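Local coordinates for protein glycoside transferase (Listeria monocytogenes, PDB 6R2M) that is probably an extracellular glycoside hydrolase acting on exopolysaccharide, at residues 100-111 with 122-133. Residues are numbered along the deposited sequence; the frame is centred on the assembly and turned at random.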
ATOM      1  N   ILE A 100       2.607  -6.063  -8.410  1.00  7.68           N
ATOM      2  CA  ILE A 100       3.756  -6.255  -7.520  1.00  6.64           C
ATOM      3  C   ILE A 100       3.555  -5.542  -6.193  1.00  8.82           C
ATOM      4  O   ILE A 100       4.006  -6.034  -5.155  1.00  5.93           O
ATOM      5  CB  ILE A 100       5.092  -5.840  -8.169  1.00  9.40           C
ATOM      6  CG1 ILE A 100       5.142  -4.339  -8.508  1.00  8.38           C
ATOM      7  CG2 ILE A 100       5.421  -6.749  -9.340  1.00 11.80           C
ATOM      8  CD1 ILE A 100       6.497  -3.895  -9.109  1.00 11.52           C
ATOM      9  N   VAL A 101       2.860  -4.402  -6.190  1.00  7.45           N
ATOM     10  CA  VAL A 101       2.665  -3.655  -4.948  1.00  7.76           C
ATOM     11  C   VAL A 101       1.917  -4.508  -3.931  1.00  7.99           C
ATOM     12  O   VAL A 101       2.202  -4.454  -2.725  1.00  6.96           O
ATOM     13  CB  VAL A 101       1.952  -2.312  -5.233  1.00  6.79           C
ATOM     14  CG1 VAL A 101       0.549  -2.509  -5.889  1.00  7.85           C
ATOM     15  CG2 VAL A 101       1.893  -1.432  -3.986  1.00  9.86           C
ATOM     16  N   ASP A 102       0.972  -5.329  -4.402  1.00  4.85           N
ATOM     17  CA  ASP A 102       0.195  -6.187  -3.512  1.00  6.06           C
ATOM     18  C   ASP A 102       0.991  -7.403  -3.061  1.00  6.96           C
ATOM     19  O   ASP A 102       0.824  -7.857  -1.916  1.00  8.60           O
ATOM     20  CB  ASP A 102      -1.115  -6.602  -4.196  1.00  7.75           C
ATOM     21  CG  ASP A 102      -1.994  -5.396  -4.533  1.00  8.66           C
ATOM     22  OD1 ASP A 102      -1.955  -4.400  -3.778  1.00  8.96           O
ATOM     23  OD2 ASP A 102      -2.712  -5.422  -5.560  1.00 13.48           O
ATOM     24  N   ASP A 103       1.872  -7.934  -3.928  1.00  7.41           N
ATOM     25  CA  ASP A 103       2.763  -9.008  -3.506  1.00  7.79           C
ATOM     26  C   ASP A 103       3.693  -8.522  -2.412  1.00  8.29           C
ATOM     27  O   ASP A 103       3.894  -9.210  -1.411  1.00  7.04           O
ATOM     28  CB  ASP A 103       3.624  -9.518  -4.661  1.00  6.43           C
ATOM     29  CG  ASP A 103       2.829 -10.086  -5.805  1.00 10.77           C
ATOM     30  OD1 ASP A 103       1.591 -10.231  -5.702  1.00 14.27           O
ATOM     31  OD2 ASP A 103       3.484 -10.403  -6.824  1.00 11.91           O
ATOM     32  N   PHE A 104       4.279  -7.332  -2.615  1.00  7.90           N
ATOM     33  CA  PHE A 104       5.195  -6.731  -1.643  1.00  6.11           C
ATOM     34  C   PHE A 104       4.519  -6.566  -0.289  1.00  8.13           C
ATOM     35  O   PHE A 104       5.100  -6.872   0.758  1.00  6.01           O
ATOM     36  CB  PHE A 104       5.676  -5.361  -2.141  1.00  6.29           C
ATOM     37  CG  PHE A 104       6.613  -5.404  -3.316  1.00  5.95           C
ATOM     38  CD1 PHE A 104       7.407  -6.518  -3.583  1.00  5.29           C
ATOM     39  CD2 PHE A 104       6.691  -4.299  -4.160  1.00  6.63           C
ATOM     40  CE1 PHE A 104       8.267  -6.518  -4.676  1.00  8.28           C
ATOM     41  CE2 PHE A 104       7.537  -4.290  -5.241  1.00  9.24           C
ATOM     42  CZ  PHE A 104       8.336  -5.410  -5.499  1.00  7.24           C
ATOM     43  N   ARG A 105       3.288  -6.064  -0.293  1.00  7.37           N
ATOM     44  CA  ARG A 105       2.579  -5.836   0.961  1.00  4.71           C
ATOM     45  C   ARG A 105       2.312  -7.149   1.686  1.00  6.34           C
ATOM     46  O   ARG A 105       2.528  -7.253   2.894  1.00  6.91           O
ATOM     47  CB  ARG A 105       1.265  -5.101   0.697  1.00  5.39           C
ATOM     48  CG  ARG A 105       0.550  -4.757   1.995  1.00  8.03           C
ATOM     49  CD  ARG A 105      -0.800  -4.114   1.723  1.00  8.01           C
ATOM     50  NE  ARG A 105      -0.663  -2.878   0.951  1.00  8.72           N
ATOM     51  CZ  ARG A 105      -0.948  -2.757  -0.339  1.00  7.53           C
ATOM     52  NH1 ARG A 105      -1.368  -3.802  -1.054  1.00  8.62           N
ATOM     53  NH2 ARG A 105      -0.805  -1.578  -0.929  1.00 10.29           N
ATOM     54  N   ILE A 106       1.866  -8.172   0.957  1.00  5.88           N
ATOM     55  CA  ILE A 106       1.514  -9.442   1.582  1.00  5.39           C
ATOM     56  C   ILE A 106       2.759 -10.128   2.129  1.00  4.37           C
ATOM     57  O   ILE A 106       2.754 -10.644   3.252  1.00  7.37           O
ATOM     58  CB  ILE A 106       0.759 -10.326   0.572  1.00  7.78           C
ATOM     59  CG1 ILE A 106      -0.683  -9.807   0.440  1.00  6.53           C
ATOM     60  CG2 ILE A 106       0.741 -11.793   1.009  1.00  9.36           C
ATOM     61  CD1 ILE A 106      -1.437 -10.294  -0.805  1.00  5.38           C
ATOM     62  N   THR A 107       3.840 -10.167   1.335  1.00  6.22           N
ATOM     63  CA  THR A 107       5.044 -10.840   1.804  1.00  7.41           C
ATOM     64  C   THR A 107       5.660 -10.096   2.975  1.00  7.50           C
ATOM     65  O   THR A 107       6.130 -10.728   3.921  1.00  8.27           O
ATOM     66  CB  THR A 107       6.070 -11.007   0.682  1.00  8.23           C
ATOM     67  OG1 THR A 107       6.408  -9.732   0.110  1.00  8.32           O
ATOM     68  CG2 THR A 107       5.511 -11.920  -0.392  1.00 12.12           C
ATOM     69  N   GLU A 108       5.614  -8.754   2.964  1.00  8.12           N
ATOM     70  CA  GLU A 108       6.075  -8.004   4.126  1.00  8.65           C
ATOM     71  C   GLU A 108       5.271  -8.366   5.367  1.00  9.98           C
ATOM     72  O   GLU A 108       5.836  -8.568   6.442  1.00  7.93           O
ATOM     73  CB  GLU A 108       5.988  -6.501   3.863  1.00 11.37           C
ATOM     74  CG  GLU A 108       7.198  -5.968   3.122  1.00 14.88           C
ATOM     75  CD  GLU A 108       8.470  -6.117   3.941  1.00 22.72           C
ATOM     76  OE1 GLU A 108       8.578  -5.461   4.997  1.00 30.59           O
ATOM     77  OE2 GLU A 108       9.351  -6.898   3.541  1.00 19.83           O
ATOM     78  N   ALA A 109       3.953  -8.488   5.228  1.00  6.85           N
ATOM     79  CA  ALA A 109       3.122  -8.840   6.367  1.00  5.73           C
ATOM     80  C   ALA A 109       3.464 -10.233   6.881  1.00  7.31           C
ATOM     81  O   ALA A 109       3.537 -10.456   8.094  1.00  9.53           O
ATOM     82  CB  ALA A 109       1.650  -8.734   5.972  1.00  9.41           C
ATOM     83  N   LEU A 110       3.722 -11.171   5.966  1.00  5.43           N
ATOM     84  CA  LEU A 110       4.092 -12.523   6.363  1.00  5.27           C
ATOM     85  C   LEU A 110       5.423 -12.555   7.096  1.00  7.87           C
ATOM     86  O   LEU A 110       5.572 -13.294   8.079  1.00  6.40           O
ATOM     87  CB  LEU A 110       4.145 -13.423   5.133  1.00  4.69           C
ATOM     88  CG  LEU A 110       2.776 -13.845   4.575  1.00  6.31           C
ATOM     89  CD1 LEU A 110       2.990 -14.419   3.202  1.00  9.67           C
ATOM     90  CD2 LEU A 110       2.077 -14.861   5.467  1.00  6.96           C
ATOM     91  N   TYR A 111       6.411 -11.794   6.618  1.00  7.29           N
ATOM     92  CA  TYR A 111       7.694 -11.750   7.316  1.00  9.11           C
ATOM     93  C   TYR A 111       7.518 -11.206   8.726  1.00  7.61           C
ATOM     94  O   TYR A 111       8.066 -11.754   9.690  1.00 10.08           O
ATOM     95  CB  TYR A 111       8.695 -10.894   6.539  1.00  6.85           C
ATOM     96  CG  TYR A 111       9.302 -11.556   5.326  1.00  7.48           C
ATOM     97  CD1 TYR A 111       9.945 -12.781   5.415  1.00 11.17           C
ATOM     98  CD2 TYR A 111       9.243 -10.935   4.095  1.00  6.73           C
ATOM     99  CE1 TYR A 111      10.507 -13.365   4.302  1.00  7.46           C
ATOM    100  CE2 TYR A 111       9.795 -11.512   2.973  1.00  9.83           C
ATOM    101  CZ  TYR A 111      10.429 -12.721   3.090  1.00  9.09           C
ATOM    102  OH  TYR A 111      10.990 -13.292   1.969  1.00  9.87           O
ATOM    103  N   TYR A 122       5.396 -18.834   7.972  1.00  9.16           N
ATOM    104  CA  TYR A 122       5.034 -17.601   7.269  1.00  7.54           C
ATOM    105  C   TYR A 122       6.242 -17.023   6.535  1.00  7.33           C
ATOM    106  O   TYR A 122       6.120 -16.478   5.433  1.00  7.60           O
ATOM    107  CB  TYR A 122       4.481 -16.557   8.250  1.00  5.06           C
ATOM    108  CG  TYR A 122       3.119 -16.852   8.842  1.00  6.05           C
ATOM    109  CD1 TYR A 122       2.194 -17.667   8.195  1.00 10.67           C
ATOM    110  CD2 TYR A 122       2.754 -16.287  10.056  1.00  8.25           C
ATOM    111  CE1 TYR A 122       0.939 -17.912   8.758  1.00  8.10           C
ATOM    112  CE2 TYR A 122       1.524 -16.519  10.615  1.00  6.83           C
ATOM    113  CZ  TYR A 122       0.620 -17.326   9.969  1.00  9.29           C
ATOM    114  OH  TYR A 122      -0.597 -17.554  10.561  1.00  8.98           O
ATOM    115  N   LYS A 123       7.415 -17.128   7.132  1.00  7.15           N
ATOM    116  CA  LYS A 123       8.620 -16.555   6.492  1.00  9.05           C
ATOM    117  C   LYS A 123       8.948 -17.359   5.237  1.00  9.71           C
ATOM    118  O   LYS A 123       9.303 -16.781   4.272  1.00  8.67           O
ATOM    119  CB  LYS A 123       9.824 -16.645   7.440  1.00  9.79           C
ATOM    120  CG  LYS A 123      11.169 -16.187   6.882  1.00 19.08           C
ATOM    121  CD  LYS A 123      12.143 -16.008   7.993  1.00 24.62           C
ATOM    122  CE  LYS A 123      13.254 -15.018   7.709  1.00 22.23           C
ATOM    123  NZ  LYS A 123      14.125 -15.625   6.679  1.00 31.59           N
ATOM    124  N   LYS A 124       8.833 -18.679   5.338  1.00  9.92           N
ATOM    125  CA  LYS A 124       9.169 -19.498   4.178  1.00 10.02           C
ATOM    126  C   LYS A 124       8.148 -19.321   3.066  1.00  9.21           C
ATOM    127  O   LYS A 124       8.510 -19.372   1.881  1.00  9.95           O
ATOM    128  CB  LYS A 124       9.285 -20.975   4.568  1.00 11.62           C
ATOM    129  CG  LYS A 124      10.191 -21.242   5.763  1.00 15.43           C
ATOM    130  CD  LYS A 124      11.503 -20.485   5.688  1.00 20.58           C
ATOM    131  CE  LYS A 124      12.379 -20.768   6.919  1.00 20.57           C
ATOM    132  NZ  LYS A 124      13.782 -20.259   6.744  1.00 11.66           N
ATOM    133  N   MET A 125       6.885 -19.098   3.435  1.00  8.29           N
ATOM    134  CA  MET A 125       5.858 -18.782   2.451  1.00  8.51           C
ATOM    135  C   MET A 125       6.181 -17.483   1.728  1.00 10.06           C
ATOM    136  O   MET A 125       6.089 -17.409   0.499  1.00  8.79           O
ATOM    137  CB  MET A 125       4.493 -18.696   3.138  1.00  7.13           C
ATOM    138  CG  MET A 125       3.360 -18.336   2.214  1.00  7.87           C
ATOM    139  SD  MET A 125       1.796 -18.349   3.143  1.00 14.44           S
ATOM    140  CE  MET A 125       0.656 -17.704   1.940  1.00 21.48           C
ATOM    141  N   ALA A 126       6.587 -16.455   2.476  1.00  7.18           N
ATOM    142  CA  ALA A 126       6.918 -15.177   1.857  1.00  5.36           C
ATOM    143  C   ALA A 126       8.145 -15.295   0.958  1.00  6.76           C
ATOM    144  O   ALA A 126       8.179 -14.690  -0.125  1.00  8.70           O
ATOM    145  CB  ALA A 126       7.128 -14.118   2.935  1.00  8.35           C
ATOM    146  N   ASP A 127       9.152 -16.077   1.387  1.00  6.63           N
ATOM    147  CA  ASP A 127      10.338 -16.313   0.557  1.00  7.44           C
ATOM    148  C   ASP A 127       9.932 -16.826  -0.816  1.00  9.40           C
ATOM    149  O   ASP A 127      10.453 -16.378  -1.850  1.00  9.07           O
ATOM    150  CB  ASP A 127      11.275 -17.348   1.204  1.00  7.73           C
ATOM    151  CG  ASP A 127      12.090 -16.823   2.391  1.00 11.10           C
ATOM    152  OD1 ASP A 127      12.156 -15.610   2.650  1.00  8.98           O
ATOM    153  OD2 ASP A 127      12.706 -17.684   3.077  1.00  9.46           O
ATOM    154  N   LYS A 128       9.020 -17.799  -0.832  1.00  8.93           N
ATOM    155  CA  LYS A 128       8.653 -18.479  -2.072  1.00  8.38           C
ATOM    156  C   LYS A 128       7.893 -17.534  -2.984  1.00 10.22           C
ATOM    157  O   LYS A 128       8.181 -17.444  -4.186  1.00 12.46           O
ATOM    158  CB  LYS A 128       7.806 -19.725  -1.774  1.00 11.98           C
ATOM    159  CG  LYS A 128       8.443 -20.765  -0.877  1.00 30.10           C
ATOM    160  CD  LYS A 128       9.949 -20.656  -0.851  1.00 31.35           C
ATOM    161  CE  LYS A 128      10.536 -21.429   0.305  1.00 21.18           C
ATOM    162  NZ  LYS A 128      10.817 -20.635   1.465  1.00 17.22           N
ATOM    163  N   ILE A 129       6.927 -16.807  -2.421  1.00  6.54           N
ATOM    164  CA  ILE A 129       6.141 -15.874  -3.224  1.00  8.33           C
ATOM    165  C   ILE A 129       7.031 -14.758  -3.756  1.00 10.81           C
ATOM    166  O   ILE A 129       7.002 -14.426  -4.946  1.00  8.20           O
ATOM    167  CB  ILE A 129       4.968 -15.315  -2.402  1.00  7.77           C
ATOM    168  CG1 ILE A 129       3.948 -16.411  -2.119  1.00 11.65           C
ATOM    169  CG2 ILE A 129       4.276 -14.173  -3.146  1.00  9.04           C
ATOM    170  CD1 ILE A 129       2.955 -16.024  -1.038  1.00 12.09           C
ATOM    171  N   LEU A 130       7.836 -14.158  -2.877  1.00  8.02           N
ATOM    172  CA  LEU A 130       8.574 -12.961  -3.271  1.00  7.64           C
ATOM    173  C   LEU A 130       9.679 -13.293  -4.267  1.00  9.17           C
ATOM    174  O   LEU A 130       9.950 -12.508  -5.185  1.00  9.70           O
ATOM    175  CB  LEU A 130       9.130 -12.260  -2.028  1.00  8.61           C
ATOM    176  CG  LEU A 130       9.793 -10.896  -2.209  1.00 11.87           C
ATOM    177  CD1 LEU A 130       8.865  -9.957  -2.928  1.00 11.76           C
ATOM    178  CD2 LEU A 130      10.196 -10.342  -0.859  1.00 13.93           C
ATOM    179  N   ALA A 131      10.321 -14.452  -4.111  1.00  8.14           N
ATOM    180  CA  ALA A 131      11.302 -14.865  -5.108  1.00  9.47           C
ATOM    181  C   ALA A 131      10.648 -15.022  -6.469  1.00 10.55           C
ATOM    182  O   ALA A 131      11.211 -14.611  -7.498  1.00 10.34           O
ATOM    183  CB  ALA A 131      11.982 -16.164  -4.664  1.00 11.27           C
ATOM    184  N   ASN A 132       9.438 -15.575  -6.492  1.00  8.52           N
ATOM    185  CA  ASN A 132       8.705 -15.709  -7.745  1.00  7.57           C
ATOM    186  C   ASN A 132       8.339 -14.347  -8.329  1.00 10.14           C
ATOM    187  O   ASN A 132       8.413 -14.152  -9.549  1.00 10.77           O
ATOM    188  CB  ASN A 132       7.464 -16.564  -7.499  1.00  9.76           C
ATOM    189  CG  ASN A 132       6.802 -17.000  -8.762  1.00 13.56           C
ATOM    190  OD1 ASN A 132       7.354 -17.789  -9.523  1.00 15.83           O
ATOM    191  ND2 ASN A 132       5.588 -16.501  -8.995  1.00 13.58           N
ATOM    192  N   THR A 133       7.936 -13.391  -7.485  1.00  6.99           N
ATOM    193  CA  THR A 133       7.630 -12.052  -7.975  1.00  9.16           C
ATOM    194  C   THR A 133       8.857 -11.389  -8.592  1.00  6.29           C
ATOM    195  O   THR A 133       8.781 -10.769  -9.662  1.00  9.85           O
ATOM    196  CB  THR A 133       7.091 -11.195  -6.833  1.00  8.97           C
ATOM    197  OG1 THR A 133       5.831 -11.715  -6.403  1.00 10.61           O
ATOM    198  CG2 THR A 133       6.934  -9.745  -7.283  1.00 11.34           C
TER
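Tyr-122 opens the contact by laying CB 3.4 Å from Leu-110 O, while CD2 of Leu-110 meets its ring obliquely; the phenol then leads off to Gln-70 on helix 66-79. One turn on, Met-125 sets CG and SD against Leu-110 CD1, the chains crossing at a slant. Ala-126 sits where the backbones of this helical hairpin come closest, segments 100-111 and 122-133 running antiparallel (155°), their axes approaching to 8.2 Å. Its small CB permits a CA-to-CA approach of 4.7 Å to Thr-107 and makes a CH-pi contact 3.6 Å from the centroid of the Tyr-111 ring. That ring is a knob among Lys-123, Ala-126, Asp-127 and Leu-130, and its OH donates to the anti lone pair of Asp-127 OD1 (2.7 Å). Ile-129 CG2 packs on Thr-107 CG2. Leu-130, with CG anti to the backbone N (chi1 -173°), spreads its methyls between two rings, CD1 at the edge of Phe-104 and CD2 at that of Tyr-111. Thr-133 closes the series, its OG1 donating to Asp-103 OD2 (2.7 Å) from above the carboxylate plane. Asn-98 also satisfies that buried oxygen, and two hydroxyl-to-carboxylate bonds, at Thr-133 and Tyr-111, tie a largely apolar seam.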